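Local coordinates for periplasmic binding protein (Veillonella parvula, PDB 4N01) that probably binds a small solute, perhaps an iron-chelate or related compound, in the periplasm and hands it to a membrane transporter for uptake, at residues T55-V59 with I146-I152; T74-Q79 with L100-Y104. All coordinates share one frame; numbering follows the deposited sequence.

Both contacts lie in the lobe built on the parallel sheet of strands 66-68, 86-90, 109-111, 127-129 and 151-153. Contact 1 (55-59 with 146-152) lies at its outer side, where an antiparallel hairpin packs beside edge strand 151-153. Contact 2 (74-79 with 100-104) joins helix 71-79 to Leu100 and the short helix 101-104, nearer the middle of the chain. Their centres are about 24 Å apart, and their nearest atoms about 9 Å. In sequence, both segments of contact 2 fall between those of contact 1. The side chain of Gln79 in contact 2 is about 5 Å from a bound glycerol, probably from the crystallisation liquor. That of Phe57 in contact 1 is about 7 Å from a sodium ion.

Contact 1. Residues T55-V59 with I146-I152; sequences TDFAV and ISQKVNI
Phe57 reaches across to Asn151, Ile152 and Ile146 with its ring. The carbonyl O of Ile152 sits 3.4 Å above one face of the Phe57 ring, offset toward the rim. The opposite face carries CG2 of Thr55, from the same strand. At the ring edge, Asn151 OD1 approaches Phe57 CD1 to 3.3 Å. The ring and amide planes are nearly perpendicular, 85° apart. CD1 of Ile146 also comes to the edge, 3.9 Å from Phe57 CZ, and meets Thr55 OG1 tip to tip. Phe57 CG lies anti to its own carbonyl carbon (chi1 -61°), which directs the ring at strand 151-153.

The hairpin of strands 44-50 and 53-59 packs beside 151-153, an outermost strand of the lobe's parallel sheet within this chain. Two waters bridge Ala58 and Asn151. Water 1 accepts from Ala58 N at 2.9 Å and donates to Asn151 OD1 at 2.7 Å. Water 2 accepts from Asn151 ND2 at 3.0 Å and donates to Ala58 O. The two bridges probably limit rotation of the amide, whose ND2 also lies 3.5 Å from Val59 CG1.

Farther out, Trp46 of the hairpin meets the Phe57 ring, and its NE1 bonds to Ile152 O. A Schellman motif that includes Ile146 O and has Lys149 at C-prime ends helix 142-147 and turns the chain into strand 151-153.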
loop_
_atom_site.group_PDB
_atom_site.type_symbol
_atom_site.label_atom_id
_atom_site.label_comp_id
_atom_site.label_asym_id
_atom_site.label_seq_id
_atom_site.Cartn_x
_atom_site.Cartn_y
_atom_site.Cartn_z
ATOM N N THR A 55 -4.619 -3.056 -23.559
ATOM C CA THR A 55 -3.614 -3.944 -24.139
ATOM C C THR A 55 -3.644 -5.321 -23.459
ATOM O O THR A 55 -3.749 -5.422 -22.230
ATOM C CB THR A 55 -2.201 -3.322 -24.022
ATOM O OG1 THR A 55 -2.213 -2.007 -24.591
ATOM C CG2 THR A 55 -1.155 -4.175 -24.748
ATOM N N ASP A 56 -3.571 -6.379 -24.261
ATOM C CA ASP A 56 -3.505 -7.732 -23.716
ATOM C C ASP A 56 -2.052 -8.160 -23.598
ATOM O O ASP A 56 -1.258 -7.931 -24.509
ATOM C CB ASP A 56 -4.274 -8.717 -24.596
ATOM C CG ASP A 56 -5.774 -8.527 -24.503
ATOM O OD1 ASP A 56 -6.265 -8.231 -23.391
ATOM O OD2 ASP A 56 -6.468 -8.656 -25.535
ATOM N N PHE A 57 -1.711 -8.774 -22.471
ATOM C CA PHE A 57 -0.343 -9.239 -22.230
ATOM C C PHE A 57 -0.309 -10.745 -21.968
ATOM O O PHE A 57 -1.289 -11.321 -21.482
ATOM C CB PHE A 57 0.264 -8.508 -21.021
ATOM C CG PHE A 57 0.356 -7.010 -21.189
ATOM C CD1 PHE A 57 1.404 -6.441 -21.910
ATOM C CD2 PHE A 57 -0.595 -6.174 -20.623
ATOM C CE1 PHE A 57 1.496 -5.059 -22.063
ATOM C CE2 PHE A 57 -0.512 -4.787 -20.766
ATOM C CZ PHE A 57 0.534 -4.229 -21.481
ATOM N N ALA A 58 0.820 -11.380 -22.279
ATOM C CA ALA A 58 1.007 -12.800 -21.980
ATOM C C ALA A 58 2.476 -13.122 -21.773
ATOM O O ALA A 58 3.331 -12.528 -22.419
ATOM C CB ALA A 58 0.445 -13.660 -23.100
ATOM N N VAL A 59 2.765 -14.064 -20.873
ATOM C CA VAL A 59 4.111 -14.625 -20.753
ATOM C C VAL A 59 4.054 -16.143 -20.654
ATOM O O VAL A 59 3.105 -16.701 -20.104
ATOM C CB VAL A 59 4.890 -14.055 -19.540
ATOM C CG1 VAL A 59 5.042 -12.546 -19.669
ATOM C CG2 VAL A 59 4.189 -14.414 -18.227
ATOM N N ILE A 146 5.177 -0.161 -24.225
ATOM C CA ILE A 146 4.522 -1.170 -25.051
ATOM C C ILE A 146 5.106 -1.205 -26.466
ATOM O O ILE A 146 5.266 -2.279 -27.041
ATOM C CB ILE A 146 2.985 -0.977 -25.021
ATOM C CG1 ILE A 146 2.489 -1.186 -23.585
ATOM C CG2 ILE A 146 2.291 -1.929 -25.966
ATOM C CD1 ILE A 146 1.018 -0.819 -23.363
ATOM N N SER A 147 5.466 -0.040 -27.009
ATOM C CA SER A 147 6.179 0.025 -28.291
ATOM C C SER A 147 7.446 -0.816 -28.297
ATOM O O SER A 147 7.831 -1.371 -29.329
ATOM C CB SER A 147 6.565 1.468 -28.625
ATOM O OG SER A 147 5.496 2.144 -29.255
ATOM N N GLN A 148 8.094 -0.901 -27.139
ATOM C CA GLN A 148 9.366 -1.596 -27.017
ATOM C C GLN A 148 9.182 -2.996 -26.448
ATOM O O GLN A 148 10.128 -3.579 -25.916
ATOM C CB GLN A 148 10.305 -0.787 -26.118
ATOM C CG GLN A 148 10.522 0.639 -26.597
ATOM C CD GLN A 148 11.294 0.698 -27.899
ATOM O OE1 GLN A 148 12.392 0.150 -28.004
ATOM N NE2 GLN A 148 10.722 1.359 -28.900
ATOM N N LYS A 149 7.956 -3.511 -26.542
ATOM C CA LYS A 149 7.631 -4.889 -26.154
ATOM C C LYS A 149 7.727 -5.174 -24.653
ATOM O O LYS A 149 7.778 -6.333 -24.236
ATOM C CB LYS A 149 8.479 -5.899 -26.939
ATOM C CG LYS A 149 8.386 -5.758 -28.456
ATOM C CD LYS A 149 9.433 -6.628 -29.147
ATOM C CE LYS A 149 9.219 -6.687 -30.655
ATOM N NZ LYS A 149 10.275 -7.490 -31.333
ATOM N N VAL A 150 7.730 -4.128 -23.836
ATOM C CA VAL A 150 7.695 -4.314 -22.389
ATOM C C VAL A 150 6.283 -4.722 -21.960
ATOM O O VAL A 150 5.306 -4.090 -22.370
ATOM C CB VAL A 150 8.090 -3.011 -21.647
ATOM C CG1 VAL A 150 7.962 -3.181 -20.130
ATOM C CG2 VAL A 150 9.506 -2.582 -22.038
ATOM N N ASN A 151 6.177 -5.776 -21.151
ATOM C CA ASN A 151 4.907 -6.170 -20.537
ATOM C C ASN A 151 4.668 -5.381 -19.256
ATOM O O ASN A 151 5.547 -5.321 -18.392
ATOM C CB ASN A 151 4.919 -7.670 -20.220
ATOM C CG ASN A 151 4.892 -8.534 -21.477
ATOM O OD1 ASN A 151 4.148 -8.246 -22.416
ATOM N ND2 ASN A 151 5.707 -9.585 -21.502
ATOM N N ILE A 152 3.485 -4.782 -19.117
ATOM C CA ILE A 152 3.179 -3.987 -17.936
ATOM C C ILE A 152 2.100 -4.682 -17.126
ATOM O O ILE A 152 1.082 -5.113 -17.676
ATOM C CB ILE A 152 2.658 -2.591 -18.319
ATOM C CG1 ILE A 152 3.673 -1.876 -19.212
ATOM C CG2 ILE A 152 2.379 -1.766 -17.068
ATOM C CD1 ILE A 152 3.190 -0.529 -19.738
HETATM O O HOH W 1 2.602 -9.790 -23.993
HETATM O O HOH W 2 5.902 -11.302 -23.996
#

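Contact 2. Residues T74-Q79 with L100-Y104; sequences TEMMLQ and LQAAY
Leu78 and Leu100 carry most of the apolar packing between these two segments, and Leu78 CB lies 4.2 Å from Leu100 CD2. Leu78 splits its branches. CD1 lies 3.7 Å from Tyr104 CB, and CD2 lies 3.8 Å from Ala103 CB. With CG anti to the carbonyl carbon (chi1 -66°) and chi2 at 171°, the fork opens toward helix 101-104. Replacing Leu78 with alanine would remove both methyls and would probably leave a gap beside Ala103 and Tyr104.

Leu100 sends its own two methyls to helix 71-79. CD1 comes to 3.8 Å from Glu75 CB, and CD2 to 3.8 Å from Gln79 CA. The Leu100 side chain crosses those of Glu75 and Gln79 at about a right angle, spanning one turn of helix 71-79.

At the Tyr104 ring edge, in plane, Thr74 CG2 comes to 4.0 Å from Tyr104 CD1. Leu78 CD1 also lies at this edge.

The polar ends of Glu75 and Thr74 bond outside the two segments. Glu75 OE2 forms a salt bridge with Arg319 NH2 and accepts from Gln71 NE2 and Tyr97 N. These bonds probably hold the carboxylate in place. Thr74 OG1 bonds to Ser68 OG and Ser70 O.

Helix 71-79 follows strand 66-68 and leads into the parallel strand 86-90, a beta-alpha-beta crossover of the alpha/beta lobe, with short helix 101-104 packed on its helix.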
loop_
_atom_site.group_PDB
_atom_site.type_symbol
_atom_site.label_atom_id
_atom_site.label_comp_id
_atom_site.label_asym_id
_atom_site.label_seq_id
_atom_site.Cartn_x
_atom_site.Cartn_y
_atom_site.Cartn_z
ATOM N N THR A 74 7.963 -3.130 -5.551
ATOM C CA THR A 74 9.317 -3.611 -5.243
ATOM C C THR A 74 9.291 -4.596 -4.078
ATOM O O THR A 74 9.913 -5.664 -4.140
ATOM C CB THR A 74 10.277 -2.455 -4.913
ATOM O OG1 THR A 74 10.562 -1.720 -6.108
ATOM C CG2 THR A 74 11.595 -2.980 -4.322
ATOM N N GLU A 75 8.557 -4.249 -3.023
ATOM C CA GLU A 75 8.457 -5.136 -1.869
ATOM C C GLU A 75 7.722 -6.430 -2.205
ATOM O O GLU A 75 8.140 -7.503 -1.770
ATOM C CB GLU A 75 7.881 -4.399 -0.637
ATOM C CG GLU A 75 8.828 -3.266 -0.205
ATOM C CD GLU A 75 8.429 -2.529 1.071
ATOM O OE1 GLU A 75 7.282 -2.692 1.559
ATOM O OE2 GLU A 75 9.287 -1.770 1.597
HETATM N N MSE A 76 6.665 -6.331 -3.011
HETATM C CA MSE A 76 5.931 -7.517 -3.442
HETATM C C MSE A 76 6.856 -8.470 -4.168
HETATM O O MSE A 76 6.861 -9.670 -3.900
HETATM C CB MSE A 76 4.753 -7.133 -4.339
HETATM C CG MSE A 76 3.662 -6.419 -3.562
HETATM SE SE MSE A 76 2.288 -5.730 -4.750
HETATM C CE MSE A 76 1.602 -7.418 -5.403
HETATM N N MSE A 77 7.660 -7.932 -5.075
HETATM C CA MSE A 77 8.568 -8.774 -5.843
HETATM C C MSE A 77 9.668 -9.379 -4.972
HETATM O O MSE A 77 10.003 -10.556 -5.118
HETATM C CB MSE A 77 9.157 -7.999 -7.025
HETATM C CG MSE A 77 8.118 -7.678 -8.097
HETATM SE SE MSE A 77 8.979 -7.085 -9.735
HETATM C CE MSE A 77 9.907 -8.730 -10.206
ATOM N N LEU A 78 10.219 -8.592 -4.056
ATOM C CA LEU A 78 11.273 -9.109 -3.172
ATOM C C LEU A 78 10.732 -10.195 -2.233
ATOM O O LEU A 78 11.430 -11.166 -1.912
ATOM C CB LEU A 78 11.919 -7.971 -2.371
ATOM C CG LEU A 78 12.713 -6.946 -3.196
ATOM C CD1 LEU A 78 13.113 -5.758 -2.339
ATOM C CD2 LEU A 78 13.957 -7.581 -3.834
ATOM N N GLN A 79 9.482 -10.039 -1.812
ATOM C CA GLN A 79 8.872 -10.999 -0.899
ATOM C C GLN A 79 8.785 -12.368 -1.574
ATOM O O GLN A 79 8.942 -13.400 -0.919
ATOM C CB GLN A 79 7.484 -10.509 -0.469
ATOM C CG GLN A 79 6.767 -11.403 0.540
ATOM C CD GLN A 79 7.424 -11.385 1.905
ATOM O OE1 GLN A 79 7.516 -10.338 2.549
ATOM N NE2 GLN A 79 7.891 -12.547 2.353
ATOM N N LEU A 100 13.272 -7.489 3.937
ATOM C CA LEU A 100 13.530 -7.465 2.492
ATOM C C LEU A 100 14.737 -6.600 2.122
ATOM O O LEU A 100 15.090 -6.493 0.949
ATOM C CB LEU A 100 12.294 -6.950 1.743
ATOM C CG LEU A 100 10.977 -7.697 1.995
ATOM C CD1 LEU A 100 9.829 -7.049 1.231
ATOM C CD2 LEU A 100 11.134 -9.155 1.603
ATOM N N GLN A 101 15.371 -5.994 3.119
ATOM C CA GLN A 101 16.482 -5.066 2.880
ATOM C C GLN A 101 17.661 -5.723 2.173
ATOM O O GLN A 101 18.218 -5.164 1.219
ATOM C CB GLN A 101 16.963 -4.435 4.193
ATOM C CG GLN A 101 18.084 -3.411 4.015
ATOM C CD GLN A 101 17.609 -2.128 3.349
ATOM O OE1 GLN A 101 16.778 -1.397 3.902
ATOM N NE2 GLN A 101 18.130 -1.850 2.154
ATOM N N ALA A 102 18.047 -6.908 2.637
ATOM C CA ALA A 102 19.168 -7.610 2.028
ATOM C C ALA A 102 18.897 -7.985 0.571
ATOM O O ALA A 102 19.812 -7.925 -0.255
ATOM C CB ALA A 102 19.556 -8.840 2.840
ATOM N N ALA A 103 17.666 -8.376 0.248
ATOM C CA ALA A 103 17.318 -8.650 -1.152
ATOM C C ALA A 103 17.275 -7.349 -1.968
ATOM O O ALA A 103 17.734 -7.311 -3.111
ATOM C CB ALA A 103 15.987 -9.413 -1.260
ATOM N N TYR A 104 16.728 -6.287 -1.373
ATOM C CA TYR A 104 16.688 -4.975 -2.015
ATOM C C TYR A 104 18.066 -4.519 -2.450
ATOM O O TYR A 104 18.216 -3.931 -3.523
ATOM C CB TYR A 104 16.094 -3.927 -1.067
ATOM C CG TYR A 104 16.038 -2.515 -1.635
ATOM C CD1 TYR A 104 14.999 -2.119 -2.468
ATOM C CD2 TYR A 104 17.018 -1.576 -1.317
ATOM C CE1 TYR A 104 14.938 -0.822 -2.976
ATOM C CE2 TYR A 104 16.973 -0.283 -1.823
ATOM C CZ TYR A 104 15.930 0.085 -2.654
ATOM O OH TYR A 104 15.873 1.367 -3.153
#